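Local coordinates for penicillin-binding protein A (Mycobacterium tuberculosis, PDB 3UN7), which probably cross-links cell-wall peptidoglycan as a penicillin-binding D,D-transpeptidase and takes part in the regulation of cell length, at residues A[335-340]-A[351-356]; A[119-124]-A[447-452]; A[20-25]-A[99-104]. All blocks are in the same frame, centred on the assembly; numbering follows the deposited sequence.

Interactions 1 and 3 belong to one mixed six-stranded sheet: interaction 3 lies in the loops that lead into its neighbouring strands 26-28 and 104-107, while interaction 1 lies at the open end of the hairpin 339-343/349-352, whose first strand pairs with 104-107. Their nearest atoms are about 7 Å apart. Both are partly buried and held mainly by polar bonds, many from the backbone, with side-chain amides added in interaction 3. Interaction 2, centred about 27 Å from interaction 1 and about 37 Å from interaction 3, joins two helices against the five-stranded transpeptidase sheet. It is also partly buried, but small and apolar, without a hydrogen bond between its segments.

Interaction 1 of 3, residues A[335-340]-A[351-356]; sequences RPYLVG and STTVRY. Unlike the reference sequence in segment 351-356: Arg355 (reference Gly).
Tyr356 sets CD2 over the centre of one face of the Arg335 guanidinium, 3.3 Å above its plane, though the two planes lie 46° apart. The Tyr337 ring carries Thr353 on one face: CG2 makes a CH-pi contact 3.9 Å from the ring centroid, while Arg335 O and Val339 C lie in plane at the ring edge. The two segments flank the open end of the beta hairpin 339-343/349-352, and polar bonds fasten them near both extremities. Thr353 N donates to Gly340 O (2.9 Å), and Arg335 N to Tyr356 O (2.9 Å) almost in line with the carbonyl. Threonine suits position 353 because its branches divide the work: CG2 covers the aromatic ring while OG1 faces Val339 O, a hydrogen bond of doubtful, very short length. Tyr337 CG lies between the backbone N and carbonyl carbon (chi1 65°), starting the ring toward segment 351-356. Arg355, which differs from the reference sequence, gives Tyr337 OH a weak bond from NE, doubtful because the hydroxyl is modelled too close to its neighbour. Tyr337 O is hydrogen-bonded to Thr108 OG1. Between the segments a water donates to Arg335 O at 2.6 Å and accepts from Tyr356 N at 3.0 Å.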
ATOM      1  N   ARG A 335       7.693   4.481  11.009  1.00 34.79           N
ATOM      2  CA  ARG A 335       6.288   4.275  11.301  1.00 34.64           C
ATOM      3  C   ARG A 335       5.446   5.093  10.321  1.00 33.22           C
ATOM      4  O   ARG A 335       5.598   6.322  10.246  1.00 33.60           O
ATOM      5  CB  ARG A 335       5.992   4.675  12.753  1.00 35.81           C
ATOM      6  CG  ARG A 335       4.530   4.549  13.152  1.00 38.89           C
ATOM      7  CD  ARG A 335       4.415   4.491  14.661  1.00 44.62           C
ATOM      8  NE  ARG A 335       5.096   3.288  15.137  1.00 48.70           N
ATOM      9  CZ  ARG A 335       5.398   3.014  16.406  1.00 50.34           C
ATOM     10  NH1 ARG A 335       5.093   3.868  17.386  1.00 50.03           N
ATOM     11  NH2 ARG A 335       6.020   1.876  16.685  1.00 48.92           N
ATOM     12  N   PRO A 336       4.576   4.417   9.550  1.00 32.08           N
ATOM     13  CA  PRO A 336       3.807   5.182   8.573  1.00 31.00           C
ATOM     14  C   PRO A 336       2.718   5.991   9.257  1.00 30.15           C
ATOM     15  O   PRO A 336       2.097   5.542  10.233  1.00 29.56           O
ATOM     16  CB  PRO A 336       3.209   4.115   7.638  1.00 30.69           C
ATOM     17  CG  PRO A 336       3.302   2.844   8.357  1.00 32.37           C
ATOM     18  CD  PRO A 336       4.268   2.972   9.512  1.00 31.99           C
ATOM     19  N   TYR A 337       2.516   7.199   8.771  1.00 28.86           N
ATOM     20  CA  TYR A 337       1.464   8.024   9.334  1.00 28.18           C
ATOM     21  C   TYR A 337       0.804   8.846   8.256  1.00 27.53           C
ATOM     22  O   TYR A 337       1.459   9.206   7.274  1.00 26.12           O
ATOM     23  CB  TYR A 337       1.995   8.909  10.466  1.00 28.83           C
ATOM     24  CG  TYR A 337       3.014   9.969  10.082  1.00 29.67           C
ATOM     25  CD1 TYR A 337       2.631  11.304   9.927  1.00 28.40           C
ATOM     26  CD2 TYR A 337       4.375   9.654   9.953  1.00 30.82           C
ATOM     27  CE1 TYR A 337       3.556  12.291   9.615  1.00 29.07           C
ATOM     28  CE2 TYR A 337       5.312  10.639   9.634  1.00 30.09           C
ATOM     29  CZ  TYR A 337       4.886  11.956   9.468  1.00 30.67           C
ATOM     30  OH  TYR A 337       5.775  12.953   9.157  1.00 31.33           O
ATOM     31  N   LEU A 338      -0.486   9.145   8.481  1.00 26.34           N
ATOM     32  CA  LEU A 338      -1.351   9.838   7.534  1.00 26.42           C
ATOM     33  C   LEU A 338      -1.678  11.246   7.996  1.00 26.55           C
ATOM     34  O   LEU A 338      -2.104  12.081   7.197  1.00 26.54           O
ATOM     35  CB  LEU A 338      -2.666   9.064   7.392  1.00 25.93           C
ATOM     36  CG  LEU A 338      -3.730   9.522   6.399  1.00 25.52           C
ATOM     37  CD1 LEU A 338      -3.097   9.589   5.013  1.00 26.58           C
ATOM     38  CD2 LEU A 338      -4.892   8.490   6.417  1.00 26.52           C
ATOM     39  N   VAL A 339      -1.532  11.499   9.296  1.00 26.77           N
ATOM     40  CA  VAL A 339      -1.879  12.804   9.854  1.00 27.14           C
ATOM     41  C   VAL A 339      -0.623  13.534  10.301  1.00 28.30           C
ATOM     42  O   VAL A 339       0.046  13.102  11.228  1.00 28.70           O
ATOM     43  CB  VAL A 339      -2.919  12.694  10.983  1.00 27.14           C
ATOM     44  CG1 VAL A 339      -3.237  14.106  11.575  1.00 28.39           C
ATOM     45  CG2 VAL A 339      -4.224  12.083  10.431  1.00 28.02           C
ATOM     46  N   GLY A 340      -0.312  14.640   9.632  1.00 28.32           N
ATOM     47  CA  GLY A 340       0.873  15.444   9.964  1.00 29.43           C
ATOM     48  C   GLY A 340       0.660  16.380  11.132  1.00 29.88           C
ATOM     49  O   GLY A 340       1.553  16.579  11.962  1.00 30.10           O
ATOM     50  N   SER A 351      -1.396  19.494  17.833  1.00 36.84           N
ATOM     51  CA  SER A 351      -0.449  18.393  17.807  1.00 37.33           C
ATOM     52  C   SER A 351       0.281  18.358  16.459  1.00 35.81           C
ATOM     53  O   SER A 351      -0.312  18.664  15.424  1.00 34.17           O
ATOM     54  CB  SER A 351      -1.192  17.069  17.999  1.00 36.96           C
ATOM     55  OG  SER A 351      -0.273  16.048  18.305  1.00 40.60           O
ATOM     56  N   THR A 352       1.556  17.980  16.487  1.00 35.54           N
ATOM     57  CA  THR A 352       2.348  17.738  15.275  1.00 35.24           C
ATOM     58  C   THR A 352       2.962  16.334  15.366  1.00 35.48           C
ATOM     59  O   THR A 352       3.606  15.993  16.363  1.00 35.75           O
ATOM     60  CB  THR A 352       3.509  18.754  15.139  1.00 36.58           C
ATOM     61  OG1 THR A 352       3.005  20.094  15.188  1.00 35.96           O
ATOM     62  CG2 THR A 352       4.281  18.539  13.837  1.00 35.81           C
ATOM     63  N   THR A 353       2.755  15.516  14.345  1.00 35.02           N
ATOM     64  CA  THR A 353       3.283  14.162  14.372  1.00 35.67           C
ATOM     65  C   THR A 353       4.810  14.192  14.244  1.00 36.52           C
ATOM     66  O   THR A 353       5.348  14.948  13.440  1.00 36.50           O
ATOM     67  CB  THR A 353       2.654  13.306  13.266  1.00 35.14           C
ATOM     68  OG1 THR A 353       1.228  13.410  13.355  1.00 33.79           O
ATOM     69  CG2 THR A 353       3.058  11.851  13.414  1.00 35.33           C
ATOM     70  N   VAL A 354       5.499  13.411  15.075  1.00 37.33           N
ATOM     71  CA  VAL A 354       6.953  13.271  14.983  1.00 38.81           C
ATOM     72  C   VAL A 354       7.273  11.907  14.381  1.00 38.53           C
ATOM     73  O   VAL A 354       6.667  10.916  14.752  1.00 38.34           O
ATOM     74  CB  VAL A 354       7.647  13.463  16.373  1.00 40.39           C
ATOM     75  CG1 VAL A 354       6.985  12.599  17.451  1.00 41.76           C
ATOM     76  CG2 VAL A 354       9.144  13.158  16.296  1.00 41.70           C
ATOM     77  N   ARG A 355       8.203  11.870  13.429  1.00 39.05           N
ATOM     78  CA  ARG A 355       8.639  10.624  12.806  1.00 39.43           C
ATOM     79  C   ARG A 355       9.291   9.699  13.841  1.00 40.04           C
ATOM     80  O   ARG A 355       9.927  10.163  14.784  1.00 39.96           O
ATOM     81  CB  ARG A 355       9.620  10.907  11.663  1.00 40.13           C
ATOM     82  CG  ARG A 355       9.588  12.329  11.105  1.00 44.54           C
ATOM     83  CD  ARG A 355       8.367  12.595  10.236  1.00 46.12           C
ATOM     84  NE  ARG A 355       8.267  13.940   9.639  1.00 48.33           N
ATOM     85  CZ  ARG A 355       9.276  14.709   9.225  1.00 51.60           C
ATOM     86  NH1 ARG A 355       9.018  15.894   8.687  1.00 52.27           N
ATOM     87  NH2 ARG A 355      10.537  14.310   9.331  1.00 55.11           N
ATOM     88  N   TYR A 356       9.123   8.393  13.652  1.00 39.86           N
ATOM     89  CA  TYR A 356       9.593   7.393  14.604  1.00 41.46           C
ATOM     90  C   TYR A 356      10.197   6.201  13.861  1.00 41.23           C
ATOM     91  O   TYR A 356       9.549   5.621  12.989  1.00 39.36           O
ATOM     92  CB  TYR A 356       8.428   6.916  15.479  1.00 42.43           C
ATOM     93  CG  TYR A 356       8.795   5.873  16.515  1.00 44.54           C
ATOM     94  CD1 TYR A 356       9.554   6.212  17.635  1.00 47.99           C
ATOM     95  CD2 TYR A 356       8.373   4.556  16.384  1.00 44.32           C
ATOM     96  CE1 TYR A 356       9.896   5.255  18.600  1.00 48.48           C
ATOM     97  CE2 TYR A 356       8.706   3.588  17.339  1.00 45.12           C
ATOM     98  CZ  TYR A 356       9.465   3.946  18.443  1.00 47.44           C
ATOM     99  OH  TYR A 356       9.804   2.993  19.385  1.00 48.07           O
TER
HETATM  100  O   HOH W   1       7.399   7.892  11.266  1.00 31.68           O

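Interaction 2 of 3, residues A[119-124]-A[447-452]; sequences DAMQQG and APIGRA
Ala452, whose CB faces Ala120 CB across the contact, gives its backbone N to Pro448 O at 2.9 Å, a regular helical bond that satisfies this N-H and this carbonyl inside their own helix. No hydrogen bond joins the two segments, and apolar side chains meet instead. The contact belongs to the helical layer, with helices 111-123 and 446-458, that covers one face of the five-stranded antiparallel sheet in the penicillin-binding transpeptidase fold. Their local axes approach to 9.5 Å and run nearly antiparallel, at 158°.

Ile449 carries most of the contact, its branches dividing the neighbouring surface. CG2, anti to the backbone N, rests on Ala120 CB at 3.8 Å, and a methyl group suits position 120 because it fits where the helices come close. CG1 lies anti to the carbonyl carbon (chi1 -65°), and an extended chi2 of 166° puts CD1 4.0 Å from Met121 SD. The long Met121 chain, bent at chi2 and chi3, crosses the isoleucine at about a right angle, and its flexible thioether can follow the shape of the branched neighbour. Gly124 CA comes to 4.3 Å from Ile449 CD1, where a CB would collide with that methyl and with Ala120 O.

Both large apolar residues also reach the sheet: Ile449 touches Val133, Val429 and Val431, and Met121 touches Val133, so the helix pair and the strands share a hydrophobic seam. The backbone of Met121 bonds to that of Cys129, itself tied to Cys125 by a disulfide. Elsewhere on helix 446-458, Arg451 NE forms a salt bridge with Glu378 OE2, and NH1 donates to Lys384 O. The second methyl pair, Ala120 CB and Ala452 CB, is looser, at 4.4 Å.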
ATOM      1  N   ASP A 119      -5.585   8.546 -11.285  1.00 31.79           N
ATOM      2  CA  ASP A 119      -5.736   8.661 -12.736  1.00 32.64           C
ATOM      3  C   ASP A 119      -5.140   7.441 -13.424  1.00 33.24           C
ATOM      4  O   ASP A 119      -5.746   6.879 -14.342  1.00 33.86           O
ATOM      5  CB  ASP A 119      -5.062   9.922 -13.286  1.00 33.54           C
ATOM      6  CG  ASP A 119      -5.781  11.206 -12.905  1.00 34.65           C
ATOM      7  OD1 ASP A 119      -6.946  11.139 -12.452  1.00 33.31           O
ATOM      8  OD2 ASP A 119      -5.171  12.293 -13.084  1.00 34.89           O
ATOM      9  N   ALA A 120      -3.944   7.038 -12.995  1.00 32.57           N
ATOM     10  CA  ALA A 120      -3.276   5.876 -13.593  1.00 33.15           C
ATOM     11  C   ALA A 120      -4.090   4.591 -13.411  1.00 33.07           C
ATOM     12  O   ALA A 120      -4.197   3.787 -14.337  1.00 33.79           O
ATOM     13  CB  ALA A 120      -1.880   5.710 -13.039  1.00 32.75           C
ATOM     14  N   MET A 121      -4.680   4.413 -12.231  1.00 32.00           N
ATOM     15  CA  MET A 121      -5.543   3.263 -11.965  1.00 32.09           C
ATOM     16  C   MET A 121      -6.813   3.298 -12.818  1.00 32.93           C
ATOM     17  O   MET A 121      -7.300   2.253 -13.260  1.00 33.87           O
ATOM     18  CB  MET A 121      -5.907   3.188 -10.474  1.00 31.28           C
ATOM     19  CG  MET A 121      -4.770   2.695  -9.568  1.00 31.65           C
ATOM     20  SD  MET A 121      -4.248   0.987  -9.903  1.00 33.15           S
ATOM     21  CE  MET A 121      -5.562   0.087  -9.095  1.00 34.47           C
ATOM     22  N   GLN A 122      -7.351   4.493 -13.064  1.00 32.77           N
ATOM     23  CA  GLN A 122      -8.573   4.603 -13.870  1.00 33.59           C
ATOM     24  C   GLN A 122      -8.369   4.298 -15.364  1.00 35.35           C
ATOM     25  O   GLN A 122      -9.303   3.913 -16.046  1.00 34.86           O
ATOM     26  CB  GLN A 122      -9.237   5.981 -13.676  1.00 33.91           C
ATOM     27  CG  GLN A 122      -9.637   6.240 -12.215  1.00 31.22           C
ATOM     28  CD  GLN A 122     -10.190   4.993 -11.564  1.00 32.01           C
ATOM     29  OE1 GLN A 122     -11.227   4.473 -11.976  1.00 33.30           O
ATOM     30  NE2 GLN A 122      -9.477   4.475 -10.566  1.00 31.40           N
ATOM     31  N   GLN A 123      -7.141   4.460 -15.843  1.00 36.50           N
ATOM     32  CA  GLN A 123      -6.816   4.290 -17.263  1.00 39.35           C
ATOM     33  C   GLN A 123      -5.906   3.094 -17.562  1.00 39.07           C
ATOM     34  O   GLN A 123      -5.680   2.753 -18.729  1.00 40.36           O
ATOM     35  CB  GLN A 123      -6.176   5.582 -17.789  1.00 40.09           C
ATOM     36  CG  GLN A 123      -7.128   6.773 -17.724  1.00 44.95           C
ATOM     37  CD  GLN A 123      -6.465   8.058 -17.234  1.00 49.19           C
ATOM     38  OE1 GLN A 123      -5.505   8.550 -17.845  1.00 51.19           O
ATOM     39  NE2 GLN A 123      -6.994   8.622 -16.131  1.00 48.15           N
ATOM     40  N   GLY A 124      -5.411   2.444 -16.514  1.00 38.29           N
ATOM     41  CA  GLY A 124      -4.307   1.498 -16.635  1.00 38.22           C
ATOM     42  C   GLY A 124      -4.633   0.064 -17.007  1.00 39.06           C
ATOM     43  O   GLY A 124      -3.727  -0.742 -17.187  1.00 38.96           O
ATOM     44  N   ALA A 447       3.432  -1.810 -13.573  1.00 32.82           N
ATOM     45  CA  ALA A 447       4.675  -1.023 -13.610  1.00 32.76           C
ATOM     46  C   ALA A 447       4.529   0.460 -14.005  1.00 32.97           C
ATOM     47  O   ALA A 447       5.046   1.330 -13.294  1.00 32.78           O
ATOM     48  CB  ALA A 447       5.729  -1.718 -14.492  1.00 33.83           C
ATOM     49  N   PRO A 448       3.875   0.758 -15.154  1.00 33.44           N
ATOM     50  CA  PRO A 448       3.778   2.189 -15.520  1.00 33.86           C
ATOM     51  C   PRO A 448       2.895   3.016 -14.569  1.00 32.89           C
ATOM     52  O   PRO A 448       3.056   4.229 -14.488  1.00 33.05           O
ATOM     53  CB  PRO A 448       3.178   2.173 -16.924  1.00 34.05           C
ATOM     54  CG  PRO A 448       2.553   0.829 -17.068  1.00 35.34           C
ATOM     55  CD  PRO A 448       3.268  -0.120 -16.176  1.00 33.74           C
ATOM     56  N   ILE A 449       1.968   2.359 -13.878  1.00 32.73           N
ATOM     57  CA  ILE A 449       1.175   3.008 -12.816  1.00 31.56           C
ATOM     58  C   ILE A 449       2.101   3.460 -11.689  1.00 30.96           C
ATOM     59  O   ILE A 449       1.986   4.584 -11.193  1.00 30.90           O
ATOM     60  CB  ILE A 449       0.065   2.069 -12.270  1.00 31.37           C
ATOM     61  CG1 ILE A 449      -0.956   1.770 -13.375  1.00 32.76           C
ATOM     62  CG2 ILE A 449      -0.635   2.702 -11.038  1.00 29.85           C
ATOM     63  CD1 ILE A 449      -1.926   0.621 -13.110  1.00 31.59           C
ATOM     64  N   GLY A 450       3.021   2.577 -11.295  1.00 30.27           N
ATOM     65  CA  GLY A 450       4.030   2.896 -10.279  1.00 29.62           C
ATOM     66  C   GLY A 450       4.936   4.035 -10.710  1.00 29.71           C
ATOM     67  O   GLY A 450       5.205   4.938  -9.927  1.00 29.82           O
ATOM     68  N   ARG A 451       5.386   4.002 -11.963  1.00 30.14           N
ATOM     69  CA  ARG A 451       6.267   5.031 -12.493  1.00 31.47           C
ATOM     70  C   ARG A 451       5.581   6.387 -12.615  1.00 31.27           C
ATOM     71  O   ARG A 451       6.213   7.401 -12.339  1.00 31.92           O
ATOM     72  CB  ARG A 451       6.908   4.600 -13.817  1.00 32.73           C
ATOM     73  CG  ARG A 451       7.753   3.346 -13.676  1.00 31.90           C
ATOM     74  CD  ARG A 451       8.616   3.094 -14.906  1.00 34.68           C
ATOM     75  NE  ARG A 451       9.269   1.804 -14.751  1.00 33.79           N
ATOM     76  CZ  ARG A 451       8.871   0.689 -15.351  1.00 35.04           C
ATOM     77  NH1 ARG A 451       7.846   0.716 -16.200  1.00 33.19           N
ATOM     78  NH2 ARG A 451       9.514  -0.449 -15.113  1.00 34.90           N
ATOM     79  N   ALA A 452       4.295   6.408 -12.993  1.00 31.28           N
ATOM     80  CA  ALA A 452       3.535   7.683 -13.031  1.00 32.04           C
ATOM     81  C   ALA A 452       3.421   8.292 -11.635  1.00 31.28           C
ATOM     82  O   ALA A 452       3.385   9.518 -11.469  1.00 30.93           O
ATOM     83  CB  ALA A 452       2.135   7.468 -13.606  1.00 32.27           C
TER

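Interaction 3 of 3, residues A[20-25]-A[99-104]; sequences SRQRGQ and DPRGGN
Gln25 and Asn104 hold each other by two hydrogen bonds, one to the main chain and one between side-chain amides. Asn104 OD1 receives Gln25 N at 3.0 Å, with the donor standing well above the carbonyl plane, and Asn104 ND2 donates to Gln25 OE1 at 2.8 Å. Asparagine suits this place because one short amide offers both an acceptor and a donor; the two amide planes are 33° apart. The segments are extended loops of the dimerisation-domain region, running in nearly the same direction into the parallel strands 26-28 and 104-107.

Gly102 N donates to Gln22 O at 2.7 Å in a nearly straight bond, and the same oxygen receives a CA-H contact from Arg101. Gln22 NE2 is satisfied outside the pair, by Ser36 O. Gln22 holds CG anti to the backbone N (chi1 -172°), as does Arg101, and the two side chains lie side by side; Gln22 OE1 sits over one face of the guanidinium, 3.9 Å from Arg101 NH1 and without a hydrogen bond. The buried Arg23 turns away from the contact: NH1 pairs with Asp76 OD1 and NE with Glu72 OE1 in salt bridges, and Tyr62 adds a cation-pi contact. Gly24 O is taken by Arg47 NH1.

Glycines suit the middle, where Gly24 and Gly102 come within 4.3 Å, CA to CA: a CB on Gly24 would clash with Gly103 O, and one on Gly102 with Gly24 N. At the outer end Arg21 CG lies 3.7 Å from Pro100 CG, the aliphatic chain crossing the rigid ring at about a right angle. The buried Gly103 O has no hydrogen-bond partner in the model; a CA-H of Gly24 approaches it, with Gly24 CA 3.1 Å away and an angle at the hydrogen of 166°.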
ATOM      1  N   SER A  20     -25.308  20.775  14.123  1.00 52.71           N
ATOM      2  CA  SER A  20     -25.648  22.152  14.483  1.00 52.20           C
ATOM      3  C   SER A  20     -24.452  23.111  14.395  1.00 51.15           C
ATOM      4  O   SER A  20     -24.626  24.329  14.229  1.00 51.29           O
ATOM      5  CB  SER A  20     -26.138  22.152  15.935  1.00 53.32           C
ATOM      6  OG  SER A  20     -25.305  21.312  16.736  1.00 54.61           O
ATOM      7  N   ARG A  21     -23.251  22.547  14.528  1.00 49.18           N
ATOM      8  CA  ARG A  21     -21.997  23.298  14.599  1.00 47.66           C
ATOM      9  C   ARG A  21     -21.075  22.957  13.427  1.00 44.49           C
ATOM     10  O   ARG A  21     -21.163  21.860  12.861  1.00 44.11           O
ATOM     11  CB  ARG A  21     -21.280  22.999  15.928  1.00 47.86           C
ATOM     12  CG  ARG A  21     -22.033  23.467  17.170  1.00 50.07           C
ATOM     13  CD  ARG A  21     -21.338  22.976  18.440  1.00 51.11           C
ATOM     14  NE  ARG A  21     -22.074  21.883  19.083  1.00 56.77           N
ATOM     15  CZ  ARG A  21     -21.836  20.587  18.909  1.00 57.87           C
ATOM     16  NH1 ARG A  21     -20.873  20.173  18.089  1.00 59.71           N
ATOM     17  NH2 ARG A  21     -22.576  19.699  19.557  1.00 59.12           N
ATOM     18  N   GLN A  22     -20.205  23.901  13.063  1.00 41.49           N
ATOM     19  CA  GLN A  22     -19.350  23.742  11.891  1.00 38.96           C
ATOM     20  C   GLN A  22     -18.194  22.778  12.125  1.00 36.10           C
ATOM     21  O   GLN A  22     -17.226  23.101  12.809  1.00 35.79           O
ATOM     22  CB  GLN A  22     -18.825  25.082  11.358  1.00 39.22           C
ATOM     23  CG  GLN A  22     -18.095  24.909  10.016  1.00 39.47           C
ATOM     24  CD  GLN A  22     -17.807  26.215   9.293  1.00 41.20           C
ATOM     25  OE1 GLN A  22     -17.585  27.257   9.914  1.00 44.00           O
ATOM     26  NE2 GLN A  22     -17.818  26.161   7.963  1.00 43.52           N
ATOM     27  N   ARG A  23     -18.311  21.597  11.535  1.00 33.55           N
ATOM     28  CA  ARG A  23     -17.270  20.571  11.585  1.00 30.68           C
ATOM     29  C   ARG A  23     -16.039  21.086  10.856  1.00 29.81           C
ATOM     30  O   ARG A  23     -16.152  21.824   9.879  1.00 29.62           O
ATOM     31  CB  ARG A  23     -17.785  19.298  10.925  1.00 30.38           C
ATOM     32  CG  ARG A  23     -16.839  18.111  10.967  1.00 27.62           C
ATOM     33  CD  ARG A  23     -17.584  16.876  10.485  1.00 28.31           C
ATOM     34  NE  ARG A  23     -16.767  15.668  10.537  1.00 27.79           N
ATOM     35  CZ  ARG A  23     -16.597  14.919  11.613  1.00 27.75           C
ATOM     36  NH1 ARG A  23     -17.180  15.256  12.769  1.00 26.07           N
ATOM     37  NH2 ARG A  23     -15.837  13.832  11.537  1.00 28.91           N
ATOM     38  N   GLY A  24     -14.864  20.713  11.341  1.00 29.26           N
ATOM     39  CA  GLY A  24     -13.621  21.198  10.758  1.00 29.10           C
ATOM     40  C   GLY A  24     -13.248  20.468   9.494  1.00 27.85           C
ATOM     41  O   GLY A  24     -13.961  19.554   9.058  1.00 28.25           O
ATOM     42  N   GLN A  25     -12.111  20.861   8.921  1.00 27.58           N
ATOM     43  CA  GLN A  25     -11.688  20.413   7.590  1.00 27.76           C
ATOM     44  C   GLN A  25     -10.640  19.310   7.645  1.00 26.42           C
ATOM     45  O   GLN A  25      -9.817  19.262   8.567  1.00 25.91           O
ATOM     46  CB  GLN A  25     -11.057  21.583   6.813  1.00 27.68           C
ATOM     47  CG  GLN A  25     -11.889  22.850   6.766  1.00 31.09           C
ATOM     48  CD  GLN A  25     -11.117  24.043   6.237  1.00 31.12           C
ATOM     49  OE1 GLN A  25      -9.885  24.105   6.332  1.00 34.44           O
ATOM     50  NE2 GLN A  25     -11.837  24.999   5.679  1.00 35.06           N
ATOM     51  N   ASP A  99     -19.814  32.026  16.613  1.00 57.41           N
ATOM     52  CA  ASP A  99     -20.064  30.698  16.060  1.00 55.92           C
ATOM     53  C   ASP A  99     -18.885  29.748  16.276  1.00 54.47           C
ATOM     54  O   ASP A  99     -17.755  30.088  15.921  1.00 54.37           O
ATOM     55  CB  ASP A  99     -20.357  30.805  14.560  1.00 56.11           C
ATOM     56  CG  ASP A  99     -21.823  30.676  14.248  1.00 57.84           C
ATOM     57  OD1 ASP A  99     -22.620  31.487  14.784  1.00 59.30           O
ATOM     58  OD2 ASP A  99     -22.173  29.750  13.475  1.00 59.33           O
ATOM     59  N   PRO A 100     -19.148  28.550  16.841  1.00 53.03           N
ATOM     60  CA  PRO A 100     -18.065  27.586  17.072  1.00 51.62           C
ATOM     61  C   PRO A 100     -17.628  26.918  15.769  1.00 49.54           C
ATOM     62  O   PRO A 100     -18.353  26.967  14.768  1.00 48.95           O
ATOM     63  CB  PRO A 100     -18.709  26.549  17.996  1.00 51.82           C
ATOM     64  CG  PRO A 100     -20.146  26.565  17.609  1.00 52.44           C
ATOM     65  CD  PRO A 100     -20.454  28.016  17.276  1.00 53.05           C
ATOM     66  N   ARG A 101     -16.451  26.298  15.796  1.00 47.63           N
ATOM     67  CA  ARG A 101     -15.906  25.585  14.654  1.00 45.29           C
ATOM     68  C   ARG A 101     -15.078  24.428  15.212  1.00 42.90           C
ATOM     69  O   ARG A 101     -14.428  24.558  16.259  1.00 42.73           O
ATOM     70  CB  ARG A 101     -15.044  26.547  13.823  1.00 45.97           C
ATOM     71  CG  ARG A 101     -14.663  26.117  12.391  1.00 46.44           C
ATOM     72  CD  ARG A 101     -13.677  27.143  11.781  1.00 47.77           C
ATOM     73  NE  ARG A 101     -13.263  26.841  10.403  1.00 51.47           N
ATOM     74  CZ  ARG A 101     -13.473  27.650   9.357  1.00 54.47           C
ATOM     75  NH1 ARG A 101     -14.086  28.821   9.517  1.00 54.53           N
ATOM     76  NH2 ARG A 101     -13.065  27.295   8.140  1.00 55.56           N
ATOM     77  N   GLY A 102     -15.122  23.290  14.532  1.00 39.67           N
ATOM     78  CA  GLY A 102     -14.248  22.173  14.860  1.00 37.23           C
ATOM     79  C   GLY A 102     -12.826  22.493  14.446  1.00 35.64           C
ATOM     80  O   GLY A 102     -12.573  23.497  13.773  1.00 35.03           O
ATOM     81  N   GLY A 103     -11.888  21.654  14.858  1.00 34.16           N
ATOM     82  CA  GLY A 103     -10.502  21.834  14.462  1.00 33.75           C
ATOM     83  C   GLY A 103     -10.239  21.198  13.113  1.00 32.37           C
ATOM     84  O   GLY A 103     -11.140  20.620  12.511  1.00 32.20           O
ATOM     85  N   ASN A 104      -9.003  21.314  12.643  1.00 31.64           N
ATOM     86  CA  ASN A 104      -8.604  20.837  11.321  1.00 30.40           C
ATOM     87  C   ASN A 104      -7.613  19.697  11.396  1.00 29.54           C
ATOM     88  O   ASN A 104      -6.763  19.651  12.292  1.00 29.55           O
ATOM     89  CB  ASN A 104      -7.955  21.966  10.516  1.00 31.28           C
ATOM     90  CG  ASN A 104      -8.952  22.749   9.682  1.00 33.24           C
ATOM     91  OD1 ASN A 104     -10.152  22.811   9.996  1.00 30.69           O
ATOM     92  ND2 ASN A 104      -8.452  23.358   8.588  1.00 37.02           N
TER